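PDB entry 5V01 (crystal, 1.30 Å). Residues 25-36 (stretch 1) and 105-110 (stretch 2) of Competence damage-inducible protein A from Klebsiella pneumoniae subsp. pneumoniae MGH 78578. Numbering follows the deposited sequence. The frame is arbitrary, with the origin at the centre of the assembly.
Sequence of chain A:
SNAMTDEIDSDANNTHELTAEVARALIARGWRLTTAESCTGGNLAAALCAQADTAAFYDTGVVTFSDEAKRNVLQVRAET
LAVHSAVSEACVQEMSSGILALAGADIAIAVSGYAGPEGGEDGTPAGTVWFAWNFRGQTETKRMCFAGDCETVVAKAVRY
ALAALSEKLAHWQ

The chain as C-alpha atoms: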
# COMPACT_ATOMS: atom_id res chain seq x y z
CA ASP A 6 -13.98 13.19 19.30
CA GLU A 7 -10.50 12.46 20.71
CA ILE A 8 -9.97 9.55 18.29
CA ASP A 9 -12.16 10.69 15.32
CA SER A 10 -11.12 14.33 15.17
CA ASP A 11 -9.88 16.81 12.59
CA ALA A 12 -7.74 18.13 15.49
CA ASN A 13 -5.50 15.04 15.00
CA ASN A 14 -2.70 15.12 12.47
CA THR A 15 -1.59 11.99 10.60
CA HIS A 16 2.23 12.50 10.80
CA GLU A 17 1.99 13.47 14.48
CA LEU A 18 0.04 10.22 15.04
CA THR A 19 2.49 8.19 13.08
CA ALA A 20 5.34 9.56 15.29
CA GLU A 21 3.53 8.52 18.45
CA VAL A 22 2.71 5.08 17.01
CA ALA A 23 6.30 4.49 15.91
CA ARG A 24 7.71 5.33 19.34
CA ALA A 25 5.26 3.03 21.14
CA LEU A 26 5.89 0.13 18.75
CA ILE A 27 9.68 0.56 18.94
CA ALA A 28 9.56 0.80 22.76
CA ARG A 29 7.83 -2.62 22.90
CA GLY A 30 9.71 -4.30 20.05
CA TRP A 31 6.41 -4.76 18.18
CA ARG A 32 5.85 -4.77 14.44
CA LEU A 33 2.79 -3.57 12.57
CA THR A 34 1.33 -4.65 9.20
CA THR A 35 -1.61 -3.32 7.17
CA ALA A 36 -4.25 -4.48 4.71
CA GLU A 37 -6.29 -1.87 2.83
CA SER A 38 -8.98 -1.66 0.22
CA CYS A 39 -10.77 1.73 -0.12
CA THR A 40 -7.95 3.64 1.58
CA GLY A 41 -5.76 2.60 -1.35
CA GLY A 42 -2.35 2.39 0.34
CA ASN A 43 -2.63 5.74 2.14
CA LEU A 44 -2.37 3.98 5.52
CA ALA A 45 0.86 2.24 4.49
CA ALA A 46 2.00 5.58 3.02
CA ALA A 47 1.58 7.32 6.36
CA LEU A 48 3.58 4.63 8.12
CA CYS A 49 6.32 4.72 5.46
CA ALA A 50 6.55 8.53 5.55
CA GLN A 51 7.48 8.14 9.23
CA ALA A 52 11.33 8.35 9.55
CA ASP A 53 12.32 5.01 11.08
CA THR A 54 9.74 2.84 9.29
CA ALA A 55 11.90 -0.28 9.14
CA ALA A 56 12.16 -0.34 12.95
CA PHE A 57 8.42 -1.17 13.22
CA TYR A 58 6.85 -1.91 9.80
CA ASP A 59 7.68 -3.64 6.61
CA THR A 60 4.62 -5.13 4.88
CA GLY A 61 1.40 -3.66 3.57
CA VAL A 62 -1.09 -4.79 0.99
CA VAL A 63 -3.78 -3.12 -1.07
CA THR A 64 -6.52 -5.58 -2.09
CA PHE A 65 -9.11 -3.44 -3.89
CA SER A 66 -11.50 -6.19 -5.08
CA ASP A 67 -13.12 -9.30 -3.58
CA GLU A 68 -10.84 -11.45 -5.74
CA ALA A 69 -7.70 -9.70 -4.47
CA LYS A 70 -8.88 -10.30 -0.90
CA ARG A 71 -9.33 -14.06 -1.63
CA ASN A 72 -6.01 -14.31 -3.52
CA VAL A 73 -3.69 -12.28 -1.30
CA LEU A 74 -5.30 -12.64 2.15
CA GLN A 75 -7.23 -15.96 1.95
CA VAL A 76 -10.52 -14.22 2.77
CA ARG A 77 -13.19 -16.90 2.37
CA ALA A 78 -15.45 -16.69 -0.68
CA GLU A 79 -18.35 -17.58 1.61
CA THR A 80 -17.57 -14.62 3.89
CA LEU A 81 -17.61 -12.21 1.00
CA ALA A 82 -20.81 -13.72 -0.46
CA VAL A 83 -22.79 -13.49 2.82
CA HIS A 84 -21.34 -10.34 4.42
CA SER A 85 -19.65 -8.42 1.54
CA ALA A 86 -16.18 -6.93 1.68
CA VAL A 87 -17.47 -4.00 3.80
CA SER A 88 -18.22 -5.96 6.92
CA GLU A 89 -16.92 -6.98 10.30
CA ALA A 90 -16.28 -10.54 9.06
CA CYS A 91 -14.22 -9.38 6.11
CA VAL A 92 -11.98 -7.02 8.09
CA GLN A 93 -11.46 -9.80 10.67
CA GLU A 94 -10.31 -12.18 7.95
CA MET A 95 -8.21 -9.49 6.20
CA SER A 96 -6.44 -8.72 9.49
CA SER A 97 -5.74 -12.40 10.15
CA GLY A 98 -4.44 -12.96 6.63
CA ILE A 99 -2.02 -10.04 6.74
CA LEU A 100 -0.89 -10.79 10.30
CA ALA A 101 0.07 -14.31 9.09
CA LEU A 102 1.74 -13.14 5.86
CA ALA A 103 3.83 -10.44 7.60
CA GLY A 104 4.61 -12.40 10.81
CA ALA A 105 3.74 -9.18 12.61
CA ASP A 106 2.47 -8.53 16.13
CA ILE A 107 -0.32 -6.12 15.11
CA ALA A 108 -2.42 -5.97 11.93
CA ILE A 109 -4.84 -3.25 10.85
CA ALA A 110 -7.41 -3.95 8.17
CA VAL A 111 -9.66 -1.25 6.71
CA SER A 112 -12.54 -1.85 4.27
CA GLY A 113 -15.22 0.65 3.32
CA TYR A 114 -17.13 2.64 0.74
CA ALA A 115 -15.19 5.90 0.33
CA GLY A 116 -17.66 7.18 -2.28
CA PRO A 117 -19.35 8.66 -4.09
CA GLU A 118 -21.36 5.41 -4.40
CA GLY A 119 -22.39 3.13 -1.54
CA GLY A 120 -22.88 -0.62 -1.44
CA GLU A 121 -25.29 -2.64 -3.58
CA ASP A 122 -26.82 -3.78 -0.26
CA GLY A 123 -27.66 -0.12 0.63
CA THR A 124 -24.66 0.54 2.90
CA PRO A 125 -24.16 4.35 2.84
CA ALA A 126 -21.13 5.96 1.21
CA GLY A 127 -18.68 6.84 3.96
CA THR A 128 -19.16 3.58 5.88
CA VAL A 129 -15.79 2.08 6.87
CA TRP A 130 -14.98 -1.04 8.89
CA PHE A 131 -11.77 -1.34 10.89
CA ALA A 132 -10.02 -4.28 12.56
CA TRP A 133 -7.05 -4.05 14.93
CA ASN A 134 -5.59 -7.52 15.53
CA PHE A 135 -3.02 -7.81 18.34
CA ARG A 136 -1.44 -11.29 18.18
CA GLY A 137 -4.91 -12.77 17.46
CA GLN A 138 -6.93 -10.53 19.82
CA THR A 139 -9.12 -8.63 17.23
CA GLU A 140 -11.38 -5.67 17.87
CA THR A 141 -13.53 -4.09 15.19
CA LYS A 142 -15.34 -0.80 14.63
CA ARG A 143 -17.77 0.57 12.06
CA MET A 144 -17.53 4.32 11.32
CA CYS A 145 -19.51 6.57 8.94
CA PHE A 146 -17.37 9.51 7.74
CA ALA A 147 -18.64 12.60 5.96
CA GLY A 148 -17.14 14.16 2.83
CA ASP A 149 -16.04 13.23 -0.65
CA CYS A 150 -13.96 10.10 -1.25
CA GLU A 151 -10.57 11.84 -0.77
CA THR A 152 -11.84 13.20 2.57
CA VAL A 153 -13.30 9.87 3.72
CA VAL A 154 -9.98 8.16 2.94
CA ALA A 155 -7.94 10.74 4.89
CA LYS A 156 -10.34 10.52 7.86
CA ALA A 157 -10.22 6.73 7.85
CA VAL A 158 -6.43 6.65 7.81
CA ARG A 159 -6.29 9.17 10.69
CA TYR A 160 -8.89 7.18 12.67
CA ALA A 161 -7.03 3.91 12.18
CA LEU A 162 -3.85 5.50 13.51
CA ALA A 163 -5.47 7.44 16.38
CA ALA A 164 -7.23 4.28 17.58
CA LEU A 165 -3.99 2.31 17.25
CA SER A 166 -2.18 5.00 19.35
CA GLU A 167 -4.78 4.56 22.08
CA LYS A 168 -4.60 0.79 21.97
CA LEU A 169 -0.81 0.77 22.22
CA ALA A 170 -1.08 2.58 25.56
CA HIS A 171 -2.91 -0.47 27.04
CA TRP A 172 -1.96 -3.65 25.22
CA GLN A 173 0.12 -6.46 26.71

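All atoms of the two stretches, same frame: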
# COMPACT_ATOMS: atom_id res chain seq x y z
N ALA A 25 5.88 4.05 20.29
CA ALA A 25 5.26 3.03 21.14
C ALA A 25 5.58 1.62 20.64
O ALA A 25 5.89 0.74 21.44
CB ALA A 25 3.77 3.27 21.22
N LEU A 26 5.51 1.42 19.32
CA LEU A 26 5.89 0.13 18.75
C LEU A 26 7.35 -0.20 19.01
O LEU A 26 7.67 -1.31 19.45
CB LEU A 26 5.61 0.08 17.25
CG LEU A 26 4.13 0.07 16.86
CD1 LEU A 26 4.04 0.33 15.35
CD2 LEU A 26 3.45 -1.25 17.20
N ILE A 27 8.23 0.76 18.76
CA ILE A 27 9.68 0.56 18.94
C ILE A 27 10.01 0.29 20.40
O ILE A 27 10.80 -0.61 20.69
CB ILE A 27 10.48 1.75 18.37
CG1 ILE A 27 10.36 1.77 16.84
CG2 ILE A 27 11.95 1.67 18.75
CD1 ILE A 27 10.78 3.08 16.24
N ALA A 28 9.34 1.00 21.32
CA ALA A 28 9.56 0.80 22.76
C ALA A 28 9.22 -0.62 23.21
O ALA A 28 9.85 -1.13 24.15
CB ALA A 28 8.77 1.82 23.57
N ARG A 29 8.26 -1.26 22.53
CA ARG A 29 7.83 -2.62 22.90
C ARG A 29 8.45 -3.72 22.06
O ARG A 29 8.27 -4.88 22.37
CB ARG A 29 6.31 -2.71 22.82
CG ARG A 29 5.66 -1.86 23.88
CD ARG A 29 4.19 -1.71 23.67
NE ARG A 29 3.60 -0.92 24.76
CZ ARG A 29 3.74 0.39 24.92
NH1 ARG A 29 4.46 1.15 24.06
NH2 ARG A 29 3.16 0.97 25.94
N GLY A 30 9.15 -3.35 20.99
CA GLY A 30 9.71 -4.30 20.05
C GLY A 30 8.62 -4.96 19.25
O GLY A 30 8.76 -6.12 18.87
N TRP A 31 7.53 -4.23 18.98
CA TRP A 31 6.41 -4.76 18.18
C TRP A 31 6.45 -4.26 16.75
O TRP A 31 6.91 -3.16 16.47
CB TRP A 31 5.07 -4.39 18.80
CG TRP A 31 4.81 -5.01 20.16
CD1 TRP A 31 5.49 -6.01 20.75
CD2 TRP A 31 3.77 -4.63 21.07
NE1 TRP A 31 4.95 -6.28 21.99
CE2 TRP A 31 3.88 -5.46 22.20
CE3 TRP A 31 2.74 -3.69 21.03
CZ2 TRP A 31 3.02 -5.36 23.29
CZ3 TRP A 31 1.88 -3.59 22.11
CH2 TRP A 31 2.03 -4.43 23.23
N ARG A 32 5.91 -5.08 15.86
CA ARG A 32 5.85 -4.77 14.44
C ARG A 32 4.41 -4.78 13.98
O ARG A 32 3.60 -5.62 14.40
CB ARG A 32 6.70 -5.76 13.64
CG ARG A 32 8.15 -5.68 14.04
CD ARG A 32 9.05 -6.49 13.13
NE ARG A 32 9.22 -5.84 11.84
CZ ARG A 32 10.02 -4.80 11.59
NH1 ARG A 32 10.74 -4.22 12.56
NH2 ARG A 32 10.10 -4.32 10.35
N LEU A 33 4.12 -3.84 13.11
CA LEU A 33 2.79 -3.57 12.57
C LEU A 33 2.75 -3.95 11.09
O LEU A 33 3.74 -3.77 10.38
CB LEU A 33 2.54 -2.06 12.71
CG LEU A 33 1.26 -1.48 12.13
CD1 LEU A 33 0.01 -2.01 12.83
CD2 LEU A 33 1.32 0.04 12.23
N THR A 34 1.58 -4.39 10.62
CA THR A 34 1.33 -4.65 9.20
C THR A 34 -0.09 -4.16 8.88
O THR A 34 -0.92 -3.98 9.78
CB THR A 34 1.50 -6.13 8.87
OG1 THR A 34 1.44 -6.31 7.48
CG2 THR A 34 0.46 -6.99 9.51
N THR A 35 -0.34 -3.90 7.60
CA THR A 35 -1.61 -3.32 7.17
C THR A 35 -2.18 -3.97 5.94
O THR A 35 -1.43 -4.37 5.03
CB THR A 35 -1.47 -1.81 6.90
OG1 THR A 35 -0.50 -1.56 5.88
CG2 THR A 35 -1.15 -1.04 8.15
N ALA A 36 -3.51 -4.02 5.89
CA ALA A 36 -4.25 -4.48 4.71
C ALA A 36 -5.35 -3.47 4.43
O ALA A 36 -6.16 -3.17 5.30
CB ALA A 36 -4.84 -5.87 4.92
N ALA A 105 3.74 -10.37 11.79
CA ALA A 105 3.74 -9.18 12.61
C ALA A 105 3.04 -9.45 13.95
O ALA A 105 2.42 -10.48 14.16
CB ALA A 105 3.03 -8.06 11.87
N ASP A 106 3.17 -8.49 14.85
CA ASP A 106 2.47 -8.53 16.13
C ASP A 106 1.07 -7.90 16.07
O ASP A 106 0.14 -8.33 16.79
CB ASP A 106 3.29 -7.78 17.18
CG ASP A 106 4.67 -8.36 17.34
OD1 ASP A 106 4.75 -9.42 17.97
OD2 ASP A 106 5.66 -7.76 16.85
N ILE A 107 0.93 -6.86 15.25
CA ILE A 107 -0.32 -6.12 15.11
C ILE A 107 -0.65 -5.95 13.64
O ILE A 107 0.23 -5.59 12.86
CB ILE A 107 -0.25 -4.73 15.79
CG1 ILE A 107 0.03 -4.89 17.29
CG2 ILE A 107 -1.53 -3.94 15.55
CD1 ILE A 107 0.67 -3.69 17.94
N ALA A 108 -1.91 -6.19 13.29
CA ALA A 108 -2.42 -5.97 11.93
C ALA A 108 -3.62 -5.03 12.00
O ALA A 108 -4.48 -5.16 12.87
CB ALA A 108 -2.82 -7.29 11.27
N ILE A 109 -3.65 -4.07 11.10
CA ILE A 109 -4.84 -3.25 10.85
C ILE A 109 -5.38 -3.59 9.49
O ILE A 109 -4.61 -3.62 8.52
CB ILE A 109 -4.55 -1.75 10.94
CG1 ILE A 109 -4.00 -1.41 12.32
CG2 ILE A 109 -5.80 -0.97 10.61
CD1 ILE A 109 -3.55 0.02 12.49
N ALA A 110 -6.69 -3.86 9.44
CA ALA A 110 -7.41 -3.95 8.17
C ALA A 110 -8.49 -2.88 8.12
O ALA A 110 -9.13 -2.62 9.12
CB ALA A 110 -8.01 -5.33 7.96

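Two parallel strands, 33-36 and 107-110, lie side by side with their axes 4.7 Å apart, and the side-chain conformations are best read against that ladder. Its bonds alternate: Thr-34 N donates to Ile-107 O (2.9 Å), Ile-109 N to Thr-34 O (3.0 Å), and Ala-36 N to Ile-109 O (2.9 Å).

Where the ladder starts, a side chain joins the backbone pattern. Asp-106, with chi1 at m, points toward the other stretch and sets its OD2 2.9 Å from Arg-32 N, which donates to it. Arg-32 O returns the favour twice, accepting from Asp-106 N at 2.9 Å and Ile-107 N at 3.1 Å. One carboxylate thus satisfies the last amide before the strand, while its OD1 is bonded elsewhere in the structure. The Arg-32 side chain takes no such part; its end leads away.

Leu-33, Thr-35, Ile-107 and Ile-109 share one face. Ile-107, m and t, has the most area covered by the other stretch, 84 Å²: its CD1 reaches Leu-26 CD2 at 3.8 Å and Trp-31 CE3 at 3.7 Å, tying helix and indole to the sheet. Leu-33, t and p, brings its end nearer than its CB direction suggests, so that CD1 touches both Ile-107 CG2 (3.7 Å) and Ile-109 CG1 (4.1 Å).

On the other face are Thr-34, Ala-36, Ala-108 and Ala-110. Thr-34, at t, lays CG2 against Ala-105 CB (3.6 Å) and Ala-108 CB (3.7 Å), while its OG1 is hydrogen-bonded elsewhere in the structure; methyl and hydroxyl both find partners. Ala-36 CB and Ala-110 CB are 4.4 Å apart, a looser pairing.

Before the strand, Gly-30 ends the helix in a Schellman motif, its phi of 70° favouring glycine. Trp-31 N bonds back to Leu-26 O at 3.0 Å, holding together two of the residues that meet Ile-107.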